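Local coordinates for protein VP5 (Halorubrum pleomorphic virus 6, PDB 6QGL) that probably drives fusion of the viral envelope with the host cell membrane, as a surface protein of a pleomorphic virus of haloarchaea, at residues S95-S98 and A99-A103; S106-D109 and S110-T114; V127-L130 and E131-Q135; V173-P176 and D177-F181. All coordinates share one frame; numbering follows the deposited sequence.

How the contacts relate
Running from the N terminus, the first three contacts lie in series on helix 97-140: contact 1 at its start, contact 2 about three turns further on and contact 3 towards its far end, with the centres of contacts 1 and 3 about 47 Å apart. Each closes only the short loops of residues three or four apart, so none nests within or crosses another. Contact 4 comes later, where the chain reverses between strands 166-174 and 180-189. Although distant in sequence, this hairpin tip returns to the helix: P176 and D177 pack on D109, E112 and T113 of contact 2, whose centre is about 10 Å away. Helix and sheet are thereby joined.

Contact 1: residues S95-S98 and A99-A103; sequences SSES and AVLSA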
ATOM      1  N   SER A  95     -30.928 -29.138   2.376  1.00 79.15           N
ATOM      2  CA  SER A  95     -31.671 -27.905   2.655  1.00 78.19           C
ATOM      3  C   SER A  95     -32.345 -27.328   1.409  1.00 79.88           C
ATOM      4  O   SER A  95     -32.036 -27.737   0.285  1.00 78.36           O
ATOM      5  CB  SER A  95     -30.745 -26.857   3.265  1.00 80.34           C
ATOM      6  OG  SER A  95     -29.996 -27.381   4.349  1.00 89.67           O
ATOM      7  N   SER A  96     -33.256 -26.353   1.621  1.00 75.93           N
ATOM      8  CA  SER A  96     -33.964 -25.632   0.563  1.00 74.34           C
ATOM      9  C   SER A  96     -32.978 -24.727  -0.180  1.00 75.34           C
ATOM     10  O   SER A  96     -31.947 -24.357   0.391  1.00 74.53           O
ATOM     11  CB  SER A  96     -35.098 -24.800   1.160  1.00 78.69           C
ATOM     12  OG  SER A  96     -34.633 -23.806   2.059  1.00 86.83           O
ATOM     13  N   GLU A  97     -33.290 -24.366  -1.441  1.00 70.14           N
ATOM     14  CA  GLU A  97     -32.435 -23.483  -2.243  1.00 67.94           C
ATOM     15  C   GLU A  97     -32.217 -22.117  -1.571  1.00 70.58           C
ATOM     16  O   GLU A  97     -31.114 -21.576  -1.652  1.00 69.26           O
ATOM     17  CB  GLU A  97     -32.966 -23.334  -3.674  1.00 68.79           C
ATOM     18  CG  GLU A  97     -31.878 -22.953  -4.658  1.00 76.40           C
ATOM     19  CD  GLU A  97     -32.212 -23.053  -6.130  1.00 93.05           C
ATOM     20  OE1 GLU A  97     -33.006 -23.938  -6.524  1.00 83.75           O
ATOM     21  OE2 GLU A  97     -31.636 -22.256  -6.903  1.00 85.78           O
ATOM     22  N   SER A  98     -33.250 -21.600  -0.868  1.00 67.56           N
ATOM     23  CA  SER A  98     -33.207 -20.347  -0.112  1.00 66.98           C
ATOM     24  C   SER A  98     -32.210 -20.452   1.043  1.00 70.75           C
ATOM     25  O   SER A  98     -31.436 -19.520   1.249  1.00 69.60           O
ATOM     26  CB  SER A  98     -34.591 -19.988   0.414  1.00 71.92           C
ATOM     27  OG  SER A  98     -34.541 -18.912   1.336  1.00 80.61           O
ATOM     28  N   ALA A  99     -32.215 -21.589   1.771  1.00 68.52           N
ATOM     29  CA  ALA A  99     -31.311 -21.857   2.890  1.00 68.92           C
ATOM     30  C   ALA A  99     -29.857 -21.971   2.424  1.00 71.72           C
ATOM     31  O   ALA A  99     -28.956 -21.520   3.136  1.00 71.11           O
ATOM     32  CB  ALA A  99     -31.733 -23.125   3.616  1.00 71.63           C
ATOM     33  N   VAL A 100     -29.634 -22.556   1.227  1.00 67.82           N
ATOM     34  CA  VAL A 100     -28.307 -22.714   0.617  1.00 66.60           C
ATOM     35  C   VAL A 100     -27.745 -21.323   0.302  1.00 69.32           C
ATOM     36  O   VAL A 100     -26.631 -21.011   0.731  1.00 68.46           O
ATOM     37  CB  VAL A 100     -28.333 -23.651  -0.628  1.00 70.15           C
ATOM     38  CG1 VAL A 100     -26.996 -23.645  -1.369  1.00 68.96           C
ATOM     39  CG2 VAL A 100     -28.719 -25.080  -0.235  1.00 71.40           C
ATOM     40  N   LEU A 101     -28.546 -20.478  -0.387  1.00 65.89           N
ATOM     41  CA  LEU A 101     -28.187 -19.104  -0.750  1.00 64.92           C
ATOM     42  C   LEU A 101     -28.033 -18.219   0.478  1.00 68.56           C
ATOM     43  O   LEU A 101     -27.183 -17.331   0.475  1.00 67.28           O
ATOM     44  CB  LEU A 101     -29.210 -18.500  -1.725  1.00 65.07           C
ATOM     45  CG  LEU A 101     -29.178 -19.068  -3.149  1.00 70.22           C
ATOM     46  CD1 LEU A 101     -30.547 -18.986  -3.814  1.00 71.09           C
ATOM     47  CD2 LEU A 101     -28.141 -18.358  -3.998  1.00 72.38           C
ATOM     48  N   SER A 102     -28.837 -18.480   1.530  1.00 66.14           N
ATOM     49  CA  SER A 102     -28.799 -17.749   2.796  1.00 66.37           C
ATOM     50  C   SER A 102     -27.436 -17.917   3.466  1.00 69.08           C
ATOM     51  O   SER A 102     -26.850 -16.924   3.888  1.00 68.29           O
ATOM     52  CB  SER A 102     -29.913 -18.224   3.727  1.00 72.26           C
ATOM     53  OG  SER A 102     -30.102 -17.331   4.812  1.00 82.89           O
ATOM     54  N   ALA A 103     -26.916 -19.165   3.524  1.00 65.30           N
ATOM     55  CA  ALA A 103     -25.612 -19.462   4.124  1.00 64.73           C
ATOM     56  C   ALA A 103     -24.472 -18.847   3.317  1.00 66.22           C
ATOM     57  O   ALA A 103     -23.548 -18.289   3.909  1.00 65.78           O
ATOM     58  CB  ALA A 103     -25.416 -20.959   4.249  1.00 66.52           C
TER
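Around the peptide carbonyl of S96, the flat group that opens this contact, V100 N approaches in the carbonyl plane, with N to O at 3.0 Å, while V100 CG2 also lies beside the same oxygen, 3.4 Å from S96 O. The next carbonyl along is met less squarely: L101 N reaches E97 O from a position tilted 25° out of the carbonyl plane, and L101 CD1 rests against the same E97 O at 3.4 Å. S98 O receives S102 N with a similar tilt, while S102 CB sits close by. These three bonds are the first i to i+4 links of helix 97-140, and S96 occupies its N-cap. With chi1 at 62°, S96 OG stands between its own backbone N and carbonyl carbon, and from there it accepts A99 N at 3.3 Å, supplying a partner for an amide that the first turn of a helix cannot satisfy from within. The hydroxyl also lies 3.4 Å from A99 CB, a plain contact beside the capping bond. One residue earlier, S95 CB touches A99 CB at 3.9 Å; its hydroxyl turns instead to E90 O of helix 73-92, and its carbonyl takes the hydroxyl of Y258. The apolar side of this turn belongs to V100, which packs on A87 and L91 of helix 73-92 and, together with E97 and L101, on V254 of helix 229-257. S98 and S102 lie on the exposed surface.

Contact 2: residues S106-D109 and S110-T114; sequences SAID and SYETT
S106 O accepts S110 N at 3.2 Å, and the same i to i+4 pattern continues with A107 to Y111, I108 to E112 and D109 to T113, all within the first half of helix 97-140, which runs on in both directions. The bond from E112 N to I108 O, at 2.7 Å, is the shortest of the four. Side chains add a second layer of bonding. S110 OG, placed by a chi1 of 64° in the crowded position between backbone N and carbonyl carbon, turns back along the helix to donate to A107 O at 2.8 Å. It reaches that oxygen from the same face of the carbonyl plane as Y111 N. T113 reaches one residue further back: its OG1 lies anti to its carbonyl carbon (chi1 -58°) and donates to D109 O at 2.7 Å, on the opposite face of the plane from T113 N. Two donors thus grip each of these backbone oxygens. The Y111 side chain packs on V75, T78, A79 and E82 of helix 73-92, and its hydroxyl bonds to T25 O; I108 packs on V246 and I250 of helix 229-257. One turn apart, the acids D109 and E112 bring OD1 and OE1 to 5.5 Å of each other. R247 of helix 229-257 forms salt bridges with both, and R116 takes E112 OE2, so the like charges are probably compensated and both carboxylates are likely to remain ionised.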
ATOM      1  N   SER A 106     -24.656 -14.973   3.626  1.00 57.54           N
ATOM      2  CA  SER A 106     -24.287 -14.558   4.985  1.00 58.16           C
ATOM      3  C   SER A 106     -22.764 -14.505   5.091  1.00 62.07           C
ATOM      4  O   SER A 106     -22.233 -13.644   5.790  1.00 61.76           O
ATOM      5  CB  SER A 106     -24.861 -15.500   6.034  1.00 63.30           C
ATOM      6  OG  SER A 106     -26.271 -15.378   6.107  1.00 71.46           O
ATOM      7  N   ALA A 107     -22.064 -15.402   4.362  1.00 58.81           N
ATOM      8  CA  ALA A 107     -20.605 -15.435   4.300  1.00 58.53           C
ATOM      9  C   ALA A 107     -20.101 -14.199   3.549  1.00 61.16           C
ATOM     10  O   ALA A 107     -19.181 -13.540   4.038  1.00 61.09           O
ATOM     11  CB  ALA A 107     -20.133 -16.705   3.617  1.00 59.56           C
ATOM     12  N   ILE A 108     -20.741 -13.851   2.404  1.00 56.50           N
ATOM     13  CA  ILE A 108     -20.411 -12.660   1.610  1.00 54.98           C
ATOM     14  C   ILE A 108     -20.666 -11.401   2.453  1.00 59.17           C
ATOM     15  O   ILE A 108     -19.805 -10.528   2.488  1.00 58.86           O
ATOM     16  CB  ILE A 108     -21.144 -12.598   0.224  1.00 57.22           C
ATOM     17  CG1 ILE A 108     -20.933 -13.889  -0.594  1.00 57.69           C
ATOM     18  CG2 ILE A 108     -20.676 -11.374  -0.601  1.00 56.66           C
ATOM     19  CD1 ILE A 108     -22.031 -14.174  -1.614  1.00 63.80           C
ATOM     20  N   ASP A 109     -21.817 -11.333   3.157  1.00 55.89           N
ATOM     21  CA  ASP A 109     -22.181 -10.187   4.001  1.00 55.64           C
ATOM     22  C   ASP A 109     -21.120  -9.867   5.041  1.00 59.18           C
ATOM     23  O   ASP A 109     -20.719  -8.714   5.140  1.00 58.37           O
ATOM     24  CB  ASP A 109     -23.555 -10.387   4.671  1.00 58.62           C
ATOM     25  CG  ASP A 109     -24.750 -10.333   3.741  1.00 67.27           C
ATOM     26  OD1 ASP A 109     -24.598  -9.882   2.615  1.00 67.24           O
ATOM     27  OD2 ASP A 109     -25.839 -10.729   4.158  1.00 72.78           O
ATOM     28  N   SER A 110     -20.641 -10.884   5.780  1.00 56.20           N
ATOM     29  CA  SER A 110     -19.603 -10.713   6.794  1.00 56.44           C
ATOM     30  C   SER A 110     -18.267 -10.323   6.163  1.00 58.74           C
ATOM     31  O   SER A 110     -17.559  -9.495   6.732  1.00 58.66           O
ATOM     32  CB  SER A 110     -19.442 -11.978   7.625  1.00 61.97           C
ATOM     33  OG  SER A 110     -18.996 -13.046   6.811  1.00 73.77           O
ATOM     34  N   TYR A 111     -17.933 -10.894   4.988  1.00 53.85           N
ATOM     35  CA  TYR A 111     -16.684 -10.601   4.291  1.00 52.67           C
ATOM     36  C   TYR A 111     -16.675  -9.185   3.727  1.00 55.27           C
ATOM     37  O   TYR A 111     -15.702  -8.464   3.940  1.00 54.96           O
ATOM     38  CB  TYR A 111     -16.363 -11.677   3.236  1.00 53.56           C
ATOM     39  CG  TYR A 111     -15.047 -11.519   2.494  1.00 54.65           C
ATOM     40  CD1 TYR A 111     -13.879 -11.141   3.163  1.00 56.85           C
ATOM     41  CD2 TYR A 111     -15.009 -11.549   1.107  1.00 54.77           C
ATOM     42  CE1 TYR A 111     -12.686 -10.923   2.475  1.00 56.91           C
ATOM     43  CE2 TYR A 111     -13.823 -11.316   0.405  1.00 55.52           C
ATOM     44  CZ  TYR A 111     -12.657 -11.024   1.095  1.00 62.36           C
ATOM     45  OH  TYR A 111     -11.487 -10.784   0.417  1.00 62.74           O
ATOM     46  N   GLU A 112     -17.770  -8.776   3.051  1.00 50.82           N
ATOM     47  CA  GLU A 112     -17.930  -7.439   2.471  1.00 49.64           C
ATOM     48  C   GLU A 112     -17.904  -6.365   3.554  1.00 53.68           C
ATOM     49  O   GLU A 112     -17.264  -5.335   3.350  1.00 53.10           O
ATOM     50  CB  GLU A 112     -19.216  -7.344   1.635  1.00 50.62           C
ATOM     51  CG  GLU A 112     -19.356  -6.034   0.865  1.00 58.69           C
ATOM     52  CD  GLU A 112     -20.512  -5.925  -0.110  1.00 75.67           C
ATOM     53  OE1 GLU A 112     -21.096  -6.975  -0.457  1.00 64.84           O
ATOM     54  OE2 GLU A 112     -20.829  -4.789  -0.534  1.00 69.54           O
ATOM     55  N   THR A 113     -18.580  -6.614   4.702  1.00 50.74           N
ATOM     56  CA  THR A 113     -18.628  -5.686   5.833  1.00 50.94           C
ATOM     57  C   THR A 113     -17.215  -5.404   6.328  1.00 55.54           C
ATOM     58  O   THR A 113     -16.870  -4.246   6.496  1.00 54.66           O
ATOM     59  CB  THR A 113     -19.580  -6.189   6.933  1.00 57.93           C
ATOM     60  OG1 THR A 113     -20.878  -6.361   6.368  1.00 56.91           O
ATOM     61  CG2 THR A 113     -19.682  -5.228   8.115  1.00 55.34           C
ATOM     62  N   THR A 114     -16.386  -6.449   6.484  1.00 53.08           N
ATOM     63  CA  THR A 114     -14.999  -6.333   6.931  1.00 53.31           C
ATOM     64  C   THR A 114     -14.174  -5.471   5.969  1.00 56.80           C
ATOM     65  O   THR A 114     -13.551  -4.509   6.414  1.00 56.43           O
ATOM     66  CB  THR A 114     -14.411  -7.731   7.175  1.00 61.58           C
ATOM     67  OG1 THR A 114     -15.238  -8.403   8.123  1.00 62.71           O
ATOM     68  CG2 THR A 114     -12.981  -7.695   7.688  1.00 60.93           C
TER

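Contact 3: residues V127-L130 and E131-Q135; sequences VREL and EAMTQ
A buried turn in the far half of helix 97-140 brings E129 and L130 against M133 and T134, with the hairpin of strands 166-174 and 180-189 covering part of its surface. L130 O is gripped twice. T134 N reaches it at 2.8 Å, and T134 OG1 donates from 2.7 Å, standing above the carbonyl plane, 42° out of it. A chi1 of -58° swings that hydroxyl back over the preceding turn and within 4.0 Å of L130 CD1. M133 runs back along the helix too: its chain bends at chi3 (-78°), which lays CE 4.0 Å from E129 CG and 3.9 Å from L130 CA, so the two long side chains cross obliquely. E129 OE1, itself 4.1 Å from M133 CE, forms a salt bridge with R57, so the methyl lies beside a paired carboxylate. On another side, E131 OE2 accepts a weak, straight bond from Q135 NE2 at 3.4 Å, while OE1 is held by N166 and S164. V127 and L130 lean on F186, and I148 covers L130 and M133. Such a hydroxyl as that of T134, bonded to the carbonyl four residues back beside the i to i+4 amide bond, is a common way for threonine to satisfy itself within an alpha-helix.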
ATOM      1  N   VAL A 127      -9.462  12.038   7.067  1.00 50.86           N
ATOM      2  CA  VAL A 127     -10.373  13.167   7.179  1.00 50.77           C
ATOM      3  C   VAL A 127     -10.406  13.728   8.622  1.00 54.33           C
ATOM      4  O   VAL A 127     -10.457  14.948   8.782  1.00 54.06           O
ATOM      5  CB  VAL A 127     -11.736  12.706   6.604  1.00 54.88           C
ATOM      6  CG1 VAL A 127     -12.815  13.760   6.730  1.00 55.24           C
ATOM      7  CG2 VAL A 127     -11.568  12.323   5.147  1.00 54.55           C
ATOM      8  N   ARG A 128     -10.304  12.859   9.657  1.00 50.85           N
ATOM      9  CA  ARG A 128     -10.241  13.281  11.067  1.00 51.13           C
ATOM     10  C   ARG A 128      -8.909  13.946  11.357  1.00 54.18           C
ATOM     11  O   ARG A 128      -8.866  14.893  12.141  1.00 54.61           O
ATOM     12  CB  ARG A 128     -10.401  12.092  12.028  1.00 51.96           C
ATOM     13  CG  ARG A 128     -11.835  11.769  12.367  1.00 61.24           C
ATOM     14  CD  ARG A 128     -11.995  10.980  13.665  1.00 70.64           C
ATOM     15  NE  ARG A 128     -11.465   9.607  13.645  1.00 77.43           N
ATOM     16  CZ  ARG A 128     -12.115   8.552  13.164  1.00 85.92           C
ATOM     17  NH1 ARG A 128     -11.543   7.358  13.166  1.00 73.06           N
ATOM     18  NH2 ARG A 128     -13.323   8.693  12.641  1.00 68.88           N
ATOM     19  N   GLU A 129      -7.821  13.426  10.746  1.00 49.59           N
ATOM     20  CA  GLU A 129      -6.462  13.946  10.885  1.00 49.54           C
ATOM     21  C   GLU A 129      -6.396  15.352  10.315  1.00 53.38           C
ATOM     22  O   GLU A 129      -5.873  16.236  10.988  1.00 53.67           O
ATOM     23  CB  GLU A 129      -5.446  13.025  10.194  1.00 50.77           C
ATOM     24  CG  GLU A 129      -3.994  13.439  10.361  1.00 58.34           C
ATOM     25  CD  GLU A 129      -3.019  12.546   9.623  1.00 72.47           C
ATOM     26  OE1 GLU A 129      -3.125  12.452   8.378  1.00 65.70           O
ATOM     27  OE2 GLU A 129      -2.150  11.939  10.289  1.00 62.50           O
ATOM     28  N   LEU A 130      -6.957  15.571   9.101  1.00 49.49           N
ATOM     29  CA  LEU A 130      -6.986  16.894   8.474  1.00 49.47           C
ATOM     30  C   LEU A 130      -7.651  17.909   9.401  1.00 54.75           C
ATOM     31  O   LEU A 130      -7.108  18.997   9.575  1.00 55.10           O
ATOM     32  CB  LEU A 130      -7.659  16.876   7.085  1.00 49.18           C
ATOM     33  CG  LEU A 130      -7.789  18.230   6.352  1.00 54.01           C
ATOM     34  CD1 LEU A 130      -6.433  18.901   6.139  1.00 54.46           C
ATOM     35  CD2 LEU A 130      -8.493  18.071   5.037  1.00 56.23           C
ATOM     36  N   GLU A 131      -8.776  17.523  10.041  1.00 51.65           N
ATOM     37  CA  GLU A 131      -9.481  18.368  11.003  1.00 52.26           C
ATOM     38  C   GLU A 131      -8.596  18.686  12.209  1.00 56.75           C
ATOM     39  O   GLU A 131      -8.550  19.842  12.634  1.00 57.17           O
ATOM     40  CB  GLU A 131     -10.801  17.713  11.449  1.00 54.08           C
ATOM     41  CG  GLU A 131     -11.658  18.587  12.361  1.00 66.36           C
ATOM     42  CD  GLU A 131     -12.148  19.905  11.785  1.00 86.24           C
ATOM     43  OE1 GLU A 131     -12.091  20.081  10.548  1.00 89.80           O
ATOM     44  OE2 GLU A 131     -12.599  20.766  12.574  1.00 74.04           O
ATOM     45  N   ALA A 132      -7.879  17.670  12.738  1.00 53.22           N
ATOM     46  CA  ALA A 132      -6.969  17.832  13.877  1.00 53.59           C
ATOM     47  C   ALA A 132      -5.811  18.766  13.513  1.00 56.95           C
ATOM     48  O   ALA A 132      -5.403  19.581  14.343  1.00 57.29           O
ATOM     49  CB  ALA A 132      -6.440  16.482  14.335  1.00 54.64           C
ATOM     50  N   MET A 133      -5.310  18.663  12.261  1.00 52.40           N
ATOM     51  CA  MET A 133      -4.235  19.503  11.724  1.00 52.03           C
ATOM     52  C   MET A 133      -4.743  20.935  11.544  1.00 55.06           C
ATOM     53  O   MET A 133      -4.033  21.880  11.885  1.00 54.71           O
ATOM     54  CB  MET A 133      -3.699  18.935  10.399  1.00 54.00           C
ATOM     55  CG  MET A 133      -2.927  17.640  10.563  1.00 57.87           C
ATOM     56  SD  MET A 133      -1.910  17.204   9.129  1.00 62.09           S
ATOM     57  CE  MET A 133      -3.147  16.560   8.022  1.00 57.84           C
ATOM     58  N   THR A 134      -5.995  21.084  11.053  1.00 51.15           N
ATOM     59  CA  THR A 134      -6.670  22.371  10.858  1.00 50.87           C
ATOM     60  C   THR A 134      -6.833  23.076  12.208  1.00 55.18           C
ATOM     61  O   THR A 134      -6.487  24.254  12.317  1.00 54.74           O
ATOM     62  CB  THR A 134      -8.002  22.175  10.119  1.00 54.78           C
ATOM     63  OG1 THR A 134      -7.747  21.534   8.871  1.00 52.39           O
ATOM     64  CG2 THR A 134      -8.738  23.484   9.869  1.00 52.60           C
ATOM     65  N   GLN A 135      -7.307  22.344  13.241  1.00 52.26           N
ATOM     66  CA  GLN A 135      -7.486  22.872  14.595  1.00 52.96           C
ATOM     67  C   GLN A 135      -6.179  23.384  15.190  1.00 57.59           C
ATOM     68  O   GLN A 135      -6.191  24.412  15.866  1.00 57.78           O
ATOM     69  CB  GLN A 135      -8.146  21.841  15.523  1.00 54.61           C
ATOM     70  CG  GLN A 135      -9.656  21.673  15.304  1.00 62.55           C
ATOM     71  CD  GLN A 135     -10.488  22.912  15.582  1.00 78.06           C
ATOM     72  OE1 GLN A 135     -10.180  23.739  16.452  1.00 75.58           O
ATOM     73  NE2 GLN A 135     -11.581  23.063  14.849  1.00 67.53           N
TER

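Contact 4: residues V173-P176 and D177-F181; sequences VSMP and DGTNF
M175 and F181 lie side by side and point the same way, with M175 CE 3.6 Å from F181 CB. The methionine chain turns sharply at chi2 (-59°), which carries its methyl alongside the F181 side chain rather than out along the strand. V173 joins the same face, its CB 4.5 Å from F181 CB. Beneath these side chains the antiparallel strands are held by reciprocal bonds: V173 N to F181 O and F181 N to V173 O, both 2.9 Å and both in the carbonyl plane. S174 and N180 form the next, non-hydrogen-bonded pair and project from the other face of the sheet. Beyond it, M175 N donates to T179 O, the last bond between the arms, and G178 N to M175 O closes a type I turn with P176 and D177 at its corners. G178, at a positive phi of 92°, completes the type I turn plus G1 bulge of a classic 3:5 hairpin. Just after the turn, T179 OG1 donates to D177 OD1 at 2.7 Å on the syn side of the carboxylate, and T179 N adds a weak bond of Asx-turn pattern to the same oxygen. Further out, helix 97-140 backs the loop: M175 rests on T117, P176 on D109 and T113, and D177 on T113. The hydroxyl bond to D177, with the weak amide bond beside it, probably limits rotation of the carboxylate and may favour its ionised form.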
ATOM      1  N   VAL A 173     -24.000   4.367   6.205  1.00 58.90           N
ATOM      2  CA  VAL A 173     -23.728   3.357   5.185  1.00 57.48           C
ATOM      3  C   VAL A 173     -24.407   2.078   5.681  1.00 61.40           C
ATOM      4  O   VAL A 173     -24.224   1.702   6.842  1.00 61.53           O
ATOM      5  CB  VAL A 173     -22.198   3.173   4.946  1.00 60.01           C
ATOM      6  CG1 VAL A 173     -21.895   1.931   4.106  1.00 59.21           C
ATOM      7  CG2 VAL A 173     -21.594   4.412   4.294  1.00 59.20           C
ATOM      8  N   SER A 174     -25.227   1.442   4.828  1.00 57.88           N
ATOM      9  CA  SER A 174     -25.910   0.208   5.199  1.00 58.29           C
ATOM     10  C   SER A 174     -25.033  -0.983   4.848  1.00 60.89           C
ATOM     11  O   SER A 174     -24.904  -1.343   3.673  1.00 59.88           O
ATOM     12  CB  SER A 174     -27.286   0.119   4.545  1.00 62.54           C
ATOM     13  OG  SER A 174     -28.141   1.134   5.043  1.00 72.18           O
ATOM     14  N   MET A 175     -24.370  -1.546   5.874  1.00 57.04           N
ATOM     15  CA  MET A 175     -23.480  -2.692   5.715  1.00 55.97           C
ATOM     16  C   MET A 175     -24.296  -3.948   5.393  1.00 60.62           C
ATOM     17  O   MET A 175     -25.418  -4.077   5.893  1.00 61.44           O
ATOM     18  CB  MET A 175     -22.570  -2.881   6.947  1.00 58.56           C
ATOM     19  CG  MET A 175     -21.456  -1.840   7.050  1.00 61.22           C
ATOM     20  SD  MET A 175     -20.347  -1.802   5.612  1.00 63.76           S
ATOM     21  CE  MET A 175     -19.269  -0.486   6.067  1.00 60.04           C
ATOM     22  N   PRO A 176     -23.786  -4.856   4.527  1.00 56.71           N
ATOM     23  CA  PRO A 176     -24.577  -6.042   4.149  1.00 57.05           C
ATOM     24  C   PRO A 176     -25.007  -6.964   5.285  1.00 62.29           C
ATOM     25  O   PRO A 176     -25.957  -7.719   5.098  1.00 62.53           O
ATOM     26  CB  PRO A 176     -23.669  -6.777   3.164  1.00 57.90           C
ATOM     27  CG  PRO A 176     -22.711  -5.767   2.686  1.00 61.33           C
ATOM     28  CD  PRO A 176     -22.492  -4.830   3.818  1.00 57.12           C
ATOM     29  N   ASP A 177     -24.337  -6.905   6.454  1.00 59.41           N
ATOM     30  CA  ASP A 177     -24.682  -7.754   7.599  1.00 60.61           C
ATOM     31  C   ASP A 177     -25.856  -7.197   8.439  1.00 65.52           C
ATOM     32  O   ASP A 177     -26.176  -7.752   9.493  1.00 66.72           O
ATOM     33  CB  ASP A 177     -23.436  -8.049   8.457  1.00 62.62           C
ATOM     34  CG  ASP A 177     -22.818  -6.854   9.156  1.00 72.33           C
ATOM     35  OD1 ASP A 177     -23.152  -5.706   8.785  1.00 71.29           O
ATOM     36  OD2 ASP A 177     -21.985  -7.065  10.060  1.00 80.35           O
ATOM     37  N   GLY A 178     -26.491  -6.134   7.943  1.00 61.35           N
ATOM     38  CA  GLY A 178     -27.634  -5.496   8.589  1.00 62.51           C
ATOM     39  C   GLY A 178     -27.299  -4.349   9.518  1.00 66.72           C
ATOM     40  O   GLY A 178     -28.209  -3.671  10.001  1.00 67.93           O
ATOM     41  N   THR A 179     -25.997  -4.123   9.779  1.00 62.03           N
ATOM     42  CA  THR A 179     -25.517  -3.055  10.661  1.00 61.93           C
ATOM     43  C   THR A 179     -25.299  -1.748   9.894  1.00 64.36           C
ATOM     44  O   THR A 179     -25.198  -1.759   8.666  1.00 62.60           O
ATOM     45  CB  THR A 179     -24.226  -3.474  11.402  1.00 69.08           C
ATOM     46  OG1 THR A 179     -23.149  -3.607  10.474  1.00 66.44           O
ATOM     47  CG2 THR A 179     -24.392  -4.744  12.230  1.00 68.95           C
ATOM     48  N   ASN A 180     -25.210  -0.627  10.630  1.00 61.44           N
ATOM     49  CA  ASN A 180     -24.950   0.693  10.059  1.00 60.03           C
ATOM     50  C   ASN A 180     -23.548   1.151  10.417  1.00 62.43           C
ATOM     51  O   ASN A 180     -23.101   0.942  11.549  1.00 62.80           O
ATOM     52  CB  ASN A 180     -25.974   1.728  10.550  1.00 61.45           C
ATOM     53  CG  ASN A 180     -27.411   1.480  10.152  1.00 82.62           C
ATOM     54  OD1 ASN A 180     -28.335   1.790  10.908  1.00 80.39           O
ATOM     55  ND2 ASN A 180     -27.650   0.934   8.962  1.00 71.19           N
ATOM     56  N   PHE A 181     -22.858   1.780   9.455  1.00 57.29           N
ATOM     57  CA  PHE A 181     -21.522   2.332   9.658  1.00 56.09           C
ATOM     58  C   PHE A 181     -21.546   3.829   9.384  1.00 60.38           C
ATOM     59  O   PHE A 181     -22.155   4.270   8.405  1.00 59.67           O
ATOM     60  CB  PHE A 181     -20.474   1.631   8.774  1.00 56.32           C
ATOM     61  CG  PHE A 181     -19.053   2.103   8.990  1.00 56.88           C
ATOM     62  CD1 PHE A 181     -18.292   1.609  10.043  1.00 60.45           C
ATOM     63  CD2 PHE A 181     -18.477   3.041   8.143  1.00 57.77           C
ATOM     64  CE1 PHE A 181     -16.986   2.061  10.255  1.00 60.93           C
ATOM     65  CE2 PHE A 181     -17.177   3.501   8.364  1.00 60.16           C
ATOM     66  CZ  PHE A 181     -16.435   2.997   9.409  1.00 58.88           C
TER